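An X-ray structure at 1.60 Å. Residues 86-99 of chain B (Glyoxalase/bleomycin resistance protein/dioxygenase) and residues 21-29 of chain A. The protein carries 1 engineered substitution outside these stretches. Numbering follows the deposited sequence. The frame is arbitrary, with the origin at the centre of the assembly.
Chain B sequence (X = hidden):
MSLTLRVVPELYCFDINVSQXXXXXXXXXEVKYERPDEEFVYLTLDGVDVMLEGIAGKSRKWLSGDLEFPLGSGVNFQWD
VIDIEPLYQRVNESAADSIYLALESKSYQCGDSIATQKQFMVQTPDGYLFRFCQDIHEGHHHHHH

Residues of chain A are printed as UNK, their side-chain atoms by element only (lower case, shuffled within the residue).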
# COMPACT_ATOMS: atom_id res chain seq x y z
N PRO B 86 -22.73 -1.25 -2.59
CA PRO B 86 -22.91 -2.67 -2.31
C PRO B 86 -21.79 -3.27 -1.47
O PRO B 86 -22.00 -4.18 -0.68
CB PRO B 86 -23.01 -3.30 -3.71
CG PRO B 86 -22.27 -2.33 -4.59
CD PRO B 86 -22.67 -0.99 -4.04
N LEU B 87 -20.58 -2.74 -1.63
CA LEU B 87 -19.46 -3.22 -0.83
C LEU B 87 -19.72 -2.93 0.65
O LEU B 87 -19.64 -3.82 1.49
CB LEU B 87 -18.16 -2.52 -1.27
CG LEU B 87 -16.91 -2.73 -0.41
CD1 LEU B 87 -16.60 -4.21 -0.26
CD2 LEU B 87 -15.74 -2.00 -1.07
N TYR B 88 -20.06 -1.68 0.96
CA TYR B 88 -20.32 -1.30 2.33
C TYR B 88 -21.46 -2.08 2.97
O TYR B 88 -21.36 -2.46 4.13
CB TYR B 88 -20.63 0.20 2.44
CG TYR B 88 -20.78 0.68 3.86
CD1 TYR B 88 -19.70 0.71 4.73
CD2 TYR B 88 -22.02 1.13 4.34
CE1 TYR B 88 -19.83 1.16 6.05
CE2 TYR B 88 -22.16 1.59 5.66
CZ TYR B 88 -21.06 1.60 6.50
OH TYR B 88 -21.16 2.05 7.80
N GLN B 89 -22.53 -2.31 2.23
CA GLN B 89 -23.64 -3.03 2.82
C GLN B 89 -23.26 -4.47 3.18
O GLN B 89 -23.73 -4.99 4.19
CB GLN B 89 -24.88 -2.98 1.90
CG GLN B 89 -24.68 -3.48 0.51
CD GLN B 89 -25.98 -3.50 -0.28
OE1 GLN B 89 -26.52 -2.45 -0.65
NE2 GLN B 89 -26.50 -4.70 -0.52
N ARG B 90 -22.38 -5.09 2.39
CA ARG B 90 -21.97 -6.46 2.70
C ARG B 90 -21.08 -6.49 3.93
O ARG B 90 -21.19 -7.38 4.77
CB ARG B 90 -21.24 -7.10 1.51
CG ARG B 90 -20.94 -8.58 1.73
CD ARG B 90 -20.36 -9.28 0.50
NE ARG B 90 -19.15 -8.61 0.02
CZ ARG B 90 -19.14 -7.73 -0.98
NH1 ARG B 90 -20.26 -7.40 -1.60
NH2 ARG B 90 -17.99 -7.17 -1.35
N VAL B 91 -20.19 -5.50 4.04
CA VAL B 91 -19.29 -5.42 5.19
C VAL B 91 -20.09 -5.18 6.46
O VAL B 91 -19.84 -5.79 7.50
CB VAL B 91 -18.27 -4.27 5.02
CG1 VAL B 91 -17.43 -4.11 6.28
CG2 VAL B 91 -17.38 -4.55 3.83
N ASN B 92 -21.07 -4.28 6.36
CA ASN B 92 -21.93 -3.93 7.48
C ASN B 92 -22.76 -5.13 7.91
O ASN B 92 -23.11 -5.27 9.08
CB ASN B 92 -22.85 -2.79 7.04
CG ASN B 92 -23.22 -1.86 8.18
OD1 ASN B 92 -24.01 -0.94 7.99
ND2 ASN B 92 -22.65 -2.08 9.37
N GLU B 93 -23.09 -5.99 6.95
CA GLU B 93 -23.89 -7.18 7.22
C GLU B 93 -23.12 -8.33 7.84
O GLU B 93 -23.51 -8.86 8.88
CB GLU B 93 -24.57 -7.67 5.94
CG GLU B 93 -25.89 -6.99 5.66
CD GLU B 93 -26.59 -7.53 4.43
OE1 GLU B 93 -26.60 -8.76 4.22
OE2 GLU B 93 -27.16 -6.70 3.69
N SER B 94 -22.01 -8.71 7.22
CA SER B 94 -21.22 -9.83 7.71
C SER B 94 -20.02 -9.53 8.60
O SER B 94 -19.42 -10.46 9.15
CB SER B 94 -20.75 -10.68 6.52
OG SER B 94 -20.16 -9.85 5.54
N ALA B 95 -19.67 -8.26 8.77
CA ALA B 95 -18.53 -7.90 9.61
C ALA B 95 -18.57 -6.47 10.11
O ALA B 95 -17.58 -5.74 10.03
CB ALA B 95 -17.23 -8.16 8.85
N ALA B 96 -19.71 -6.07 10.65
CA ALA B 96 -19.88 -4.71 11.17
C ALA B 96 -18.81 -4.32 12.19
O ALA B 96 -18.39 -3.17 12.24
CB ALA B 96 -21.27 -4.56 11.77
N ASP B 97 -18.36 -5.26 13.01
CA ASP B 97 -17.35 -4.92 14.00
C ASP B 97 -16.00 -4.57 13.38
O ASP B 97 -15.09 -4.11 14.07
CB ASP B 97 -17.19 -6.07 15.00
CG ASP B 97 -18.42 -6.26 15.87
OD1 ASP B 97 -19.21 -5.30 16.00
OD2 ASP B 97 -18.61 -7.36 16.42
N SER B 98 -15.88 -4.78 12.07
CA SER B 98 -14.64 -4.47 11.36
C SER B 98 -14.65 -3.06 10.78
O SER B 98 -13.64 -2.58 10.28
CB SER B 98 -14.40 -5.47 10.22
OG SER B 98 -13.98 -6.73 10.73
N ILE B 99 -15.80 -2.40 10.84
CA ILE B 99 -15.91 -1.05 10.32
C ILE B 99 -15.22 -0.07 11.26
O ILE B 99 -15.53 -0.01 12.45
CB ILE B 99 -17.39 -0.66 10.12
CG1 ILE B 99 -18.01 -1.61 9.09
CG2 ILE B 99 -17.48 0.78 9.62
CD1 ILE B 99 -19.49 -1.39 8.85
N UNK A 21 -10.38 -15.47 3.56
CA UNK A 21 -11.84 -15.47 3.65
C UNK A 21 -12.40 -14.07 3.83
O UNK A 21 -13.44 -13.73 3.26
o UNK A 21 -11.87 -17.67 4.65
c UNK A 21 -12.30 -16.34 4.82
N UNK A 22 -11.73 -13.26 4.63
CA UNK A 22 -12.20 -11.90 4.87
C UNK A 22 -12.21 -11.16 3.55
O UNK A 22 -13.21 -10.57 3.17
c UNK A 22 -11.39 -8.66 5.72
c UNK A 22 -11.81 -9.85 6.31
c UNK A 22 -13.31 -8.59 7.73
c UNK A 22 -12.88 -7.41 7.13
c UNK A 22 -11.92 -7.44 6.13
c UNK A 22 -11.27 -11.17 5.84
c UNK A 22 -12.77 -9.81 7.31
N UNK A 23 -11.08 -11.19 2.85
CA UNK A 23 -10.95 -10.52 1.57
C UNK A 23 -11.92 -11.03 0.51
O UNK A 23 -12.50 -10.24 -0.23
c UNK A 23 -7.57 -7.38 1.26
c UNK A 23 -8.41 -8.40 0.81
c UNK A 23 -8.59 -9.56 1.56
c UNK A 23 -7.91 -9.69 2.77
c UNK A 23 -7.06 -8.68 3.22
c UNK A 23 -6.89 -7.53 2.47
c UNK A 23 -9.50 -10.65 1.07
N UNK A 24 -12.09 -12.35 0.43
CA UNK A 24 -12.99 -12.93 -0.57
C UNK A 24 -14.46 -12.86 -0.19
O UNK A 24 -15.28 -12.31 -0.93
c UNK A 24 -12.63 -14.41 -0.86
c UNK A 24 -11.23 -14.50 -1.44
c UNK A 24 -13.64 -15.02 -1.83
N UNK A 25 -14.80 -13.41 0.98
CA UNK A 25 -16.19 -13.43 1.44
C UNK A 25 -16.74 -12.08 1.90
O UNK A 25 -17.85 -11.70 1.52
c UNK A 25 -15.94 -15.85 2.18
c UNK A 25 -16.35 -14.44 2.59
o UNK A 25 -15.33 -16.56 3.01
o UNK A 25 -16.25 -16.24 1.03
N UNK A 26 -15.98 -11.36 2.71
CA UNK A 26 -16.44 -10.07 3.21
C UNK A 26 -16.25 -8.93 2.21
O UNK A 26 -17.20 -8.21 1.90
c UNK A 26 -16.23 -8.34 5.03
c UNK A 26 -15.74 -9.70 4.55
c UNK A 26 -16.03 -10.77 5.61
N UNK A 27 -15.03 -8.76 1.70
CA UNK A 27 -14.77 -7.67 0.78
C UNK A 27 -15.07 -7.96 -0.68
O UNK A 27 -15.08 -7.05 -1.51
c UNK A 27 -11.46 -6.46 2.43
c UNK A 27 -12.95 -6.76 2.35
c UNK A 27 -13.32 -7.20 0.93
c UNK A 27 -13.77 -5.55 2.74
N UNK A 28 -15.30 -9.23 -1.01
CA UNK A 28 -15.61 -9.58 -2.38
C UNK A 28 -14.46 -9.63 -3.37
O UNK A 28 -14.69 -9.53 -4.57
N UNK A 29 -13.23 -9.76 -2.88
CA UNK A 29 -12.06 -9.84 -3.75
C UNK A 29 -12.05 -11.19 -4.46
O UNK A 29 -12.64 -12.16 -3.99
c UNK A 29 -11.22 -7.48 -1.88
c UNK A 29 -8.69 -6.56 -2.55
c UNK A 29 -10.76 -9.72 -2.94
c UNK A 29 -10.83 -6.20 -1.51
c UNK A 29 -10.36 -8.31 -2.59
c UNK A 29 -9.09 -7.84 -2.92
c UNK A 29 -9.56 -5.74 -1.84

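Position 21 of chain A carries one carbon and then one oxygen, the two-atom side chain of a serine. It stays clear of chain B, and its oxygen is hydrogen-bonded elsewhere in the structure: Ser21(A).

At position 22 one carbon leads to a ring of six carbons with no oxygen attached, and the ring comes up against Ala95(B) and Ser98(B); the residue is Phe22(A). Its CA-to-CB bond points sideways, but the ring reaches the chain B turn, with CE1 4.1 Å from CB of Ala95(B) and 3.6 Å from OG of Ser98(B). Position 23 has the same composition, one carbon and a six-carbon ring, yet lies out of reach of chain B; it is Phe23(A), buried, but not by this stretch.

Position 24 shows one carbon carrying two more, a beta-branched valine that makes no contact: Val24(A). At position 25 two carbons end in a pair of oxygens, a short carboxylate that leads away from chain B, and what touches Arg90(B) is backbone. This is Asp25(A), and its backbone O lies 3.6 Å from CD of Arg90(B).

Position 26 again has three carbons, forked at the first, and the fork lies against Val91(B) and Ala95(B); it is Val26(A). It has the largest covered area of either stretch. Its CG1 sits 4.1 Å from CG2 of Val91(B) and 4.0 Å from CB of Ala95(B), so one branch of the fork touches both residues, four apart in sequence.

Position 27 has four carbons forked at the second, and their end meets Leu87(B) and Val91(B), which makes it Leu27(A). Its CA-to-CB bond points away, but the end returns, bringing CD2 to 3.9 Å from CG2 of Val91(B) and 4.3 Å from CD1 of Leu87(B).

Position 28 has no side-chain atoms, and its backbone N lies near Arg90(B); it is Gly28(A). Its phi is positive, which by itself favours glycine, and an ideal CB would come 2.5 Å from NH2 of Arg90(B), a clash. Position 29, one carbon and a six-carbon ring, is Phe29(A), buried without touching this stretch of chain B.

The contact sets an apolar row beside a polar contact. Leu87(B), Val91(B) and Ala95(B), spaced four apart, meet Leu27(A), Val26(A) and Phe22(A), while Arg90(B), whose chain runs t, t and then turns at chi3 (p), reaches the carbonyls of Val26(A) and Leu27(A). Its NE donates a hydrogen bond to O of Val26(A) at 2.7 Å, and NH2 lies 2.9 Å from O of Leu27(A); both oxygens sit at the guanidinium edge. The absent side chain of Gly28(A) leaves the space that NH2 of Arg90(B) occupies.

Chain A, residues 21-29: SFFVDVLGF
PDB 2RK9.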